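Local coordinates for metal-bound toxin (Helicobacter pylori, PDB 4NRN), which binds zinc ions and, as a RelE-family toxin of the YafQ subfamily, probably acts as an RNA endonuclease in a toxin-antitoxin system, at residues K54-E58 / V68-K72. Numbering follows the deposited sequence.
Sequences KDFRE and VYQIK. With ZN (zinc ion), chain C.
Arg57 CB lies over one face of the Tyr69 ring, offset toward its rim, 3.8 Å from the ring centroid in a CH-pi contact. Tyr69 CG sits between its backbone N and carbonyl carbon (chi1 67°), which brings the ring against Arg57 on strand 56-60. The two side chains run side by side. At their ends Arg57 NE makes a weak, bent bond of 3.2 Å to Tyr69 OH. Asp46 is the stronger partner of both, through a salt bridge to Arg57 and a hydrogen bond to Tyr69. The same pair is joined by two backbone bonds, Arg57 N to Tyr69 O at 2.8 Å and Tyr69 N to Arg57 O at 3.0 Å. On the other sheet face, Gln70 OE1 meets the edge of the Phe56 ring at CE1, 3.3 Å away. The amide stands nearly perpendicular to that ring. Glu58 is paired with Val68 on this face. Its CG is anti to the backbone N (chi1 -161°) and the chain is extended beyond it; Glu58 OE2 binds a zinc ion at 2.4 Å. His47 and His60 complete this metal site. Residues 56-58 and 68-72 belong to an antiparallel beta hairpin within the mixed five-stranded sheet of this RelE-family toxin.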
loop_
_atom_site.group_PDB
_atom_site.type_symbol
_atom_site.label_atom_id
_atom_site.label_comp_id
_atom_site.label_asym_id
_atom_site.label_seq_id
_atom_site.Cartn_x
_atom_site.Cartn_y
_atom_site.Cartn_z
ATOM N N LYS A 54 15.469 0.651 2.095
ATOM C CA LYS A 54 14.878 -0.667 2.291
ATOM C C LYS A 54 13.799 -0.782 1.217
ATOM O O LYS A 54 13.164 0.219 0.881
ATOM C CB LYS A 54 14.279 -0.785 3.697
ATOM C CG LYS A 54 14.945 0.110 4.761
ATOM C CD LYS A 54 16.471 -0.008 4.796
ATOM C CE LYS A 54 16.961 -1.163 5.666
ATOM N NZ LYS A 54 18.457 -1.200 5.760
ATOM N N ASP A 55 13.606 -1.979 0.665
ATOM C CA ASP A 55 12.767 -2.138 -0.526
ATOM C C ASP A 55 11.289 -1.767 -0.339
ATOM O O ASP A 55 10.396 -2.583 -0.559
ATOM C CB ASP A 55 12.915 -3.537 -1.151
ATOM C CG ASP A 55 12.513 -4.657 -0.208
ATOM O OD1 ASP A 55 11.723 -4.405 0.724
ATOM O OD2 ASP A 55 12.989 -5.797 -0.408
ATOM N N PHE A 56 11.050 -0.520 0.054
ATOM C CA PHE A 56 9.711 0.048 0.073
ATOM C C PHE A 56 9.247 0.349 -1.351
ATOM O O PHE A 56 10.022 0.832 -2.173
ATOM C CB PHE A 56 9.675 1.342 0.892
ATOM C CG PHE A 56 9.621 1.129 2.376
ATOM C CD1 PHE A 56 9.248 -0.095 2.907
ATOM C CD2 PHE A 56 9.910 2.166 3.243
ATOM C CE1 PHE A 56 9.188 -0.287 4.271
ATOM C CE2 PHE A 56 9.846 1.982 4.614
ATOM C CZ PHE A 56 9.487 0.753 5.124
ATOM N N ARG A 57 7.979 0.061 -1.632
ATOM C CA ARG A 57 7.362 0.438 -2.899
ATOM C C ARG A 57 6.164 1.341 -2.667
ATOM O O ARG A 57 5.657 1.462 -1.544
ATOM C CB ARG A 57 6.952 -0.786 -3.722
ATOM C CG ARG A 57 8.110 -1.669 -4.137
ATOM C CD ARG A 57 7.653 -2.735 -5.119
ATOM N NE ARG A 57 7.325 -2.178 -6.426
ATOM C CZ ARG A 57 8.183 -2.095 -7.441
ATOM N NH1 ARG A 57 9.435 -2.524 -7.303
ATOM N NH2 ARG A 57 7.799 -1.570 -8.594
ATOM N N GLU A 58 5.711 1.960 -3.747
ATOM C CA GLU A 58 4.693 2.982 -3.677
ATOM C C GLU A 58 3.659 2.713 -4.758
ATOM O O GLU A 58 3.981 2.677 -5.945
ATOM C CB GLU A 58 5.349 4.343 -3.896
ATOM C CG GLU A 58 4.547 5.521 -3.424
ATOM C CD GLU A 58 5.300 6.816 -3.638
ATOM O OE1 GLU A 58 5.775 7.404 -2.642
ATOM O OE2 GLU A 58 5.438 7.238 -4.805
ATOM N N VAL A 68 2.015 2.692 0.631
ATOM C CA VAL A 68 3.423 2.348 0.761
ATOM C C VAL A 68 3.517 0.967 1.383
ATOM O O VAL A 68 2.972 0.720 2.461
ATOM C CB VAL A 68 4.202 3.386 1.579
ATOM C CG1 VAL A 68 5.657 2.965 1.714
ATOM C CG2 VAL A 68 4.105 4.754 0.909
ATOM N N TYR A 69 4.177 0.052 0.681
ATOM C CA TYR A 69 4.210 -1.334 1.119
ATOM C C TYR A 69 5.582 -1.914 0.928
ATOM O O TYR A 69 6.426 -1.350 0.231
ATOM C CB TYR A 69 3.197 -2.186 0.348
ATOM C CG TYR A 69 3.520 -2.339 -1.123
ATOM C CD1 TYR A 69 4.307 -3.390 -1.582
ATOM C CD2 TYR A 69 3.043 -1.416 -2.056
ATOM C CE1 TYR A 69 4.597 -3.521 -2.925
ATOM C CE2 TYR A 69 3.334 -1.539 -3.399
ATOM C CZ TYR A 69 4.110 -2.596 -3.830
ATOM O OH TYR A 69 4.398 -2.715 -5.174
ATOM N N GLN A 70 5.794 -3.060 1.554
ATOM C CA GLN A 70 7.083 -3.711 1.512
ATOM C C GLN A 70 6.810 -5.185 1.368
ATOM O O GLN A 70 6.055 -5.751 2.149
ATOM C CB GLN A 70 7.845 -3.429 2.803
ATOM C CG GLN A 70 9.279 -3.915 2.772
ATOM C CD GLN A 70 9.939 -3.874 4.132
ATOM O OE1 GLN A 70 9.336 -3.451 5.121
ATOM N NE2 GLN A 70 11.187 -4.314 4.189
ATOM N N ILE A 71 7.387 -5.811 0.352
ATOM C CA ILE A 71 7.308 -7.258 0.275
ATOM C C ILE A 71 8.515 -7.849 0.968
ATOM O O ILE A 71 9.654 -7.504 0.642
ATOM C CB ILE A 71 7.246 -7.788 -1.175
ATOM C CG1 ILE A 71 5.928 -7.395 -1.849
ATOM C CG2 ILE A 71 7.395 -9.304 -1.189
ATOM C CD1 ILE A 71 5.652 -8.180 -3.124
ATOM N N LYS A 72 8.258 -8.716 1.944
ATOM C CA LYS A 72 9.307 -9.450 2.646
ATOM C C LYS A 72 9.266 -10.912 2.213
ATOM O O LYS A 72 8.716 -11.753 2.921
ATOM C CB LYS A 72 9.087 -9.367 4.158
ATOM C CG LYS A 72 8.988 -7.955 4.707
ATOM C CD LYS A 72 10.348 -7.437 5.123
ATOM C CE LYS A 72 10.776 -8.035 6.452
ATOM N NZ LYS A 72 12.223 -7.811 6.718
HETATM ZN ZN ZN C . 4.509 7.582 -6.988
#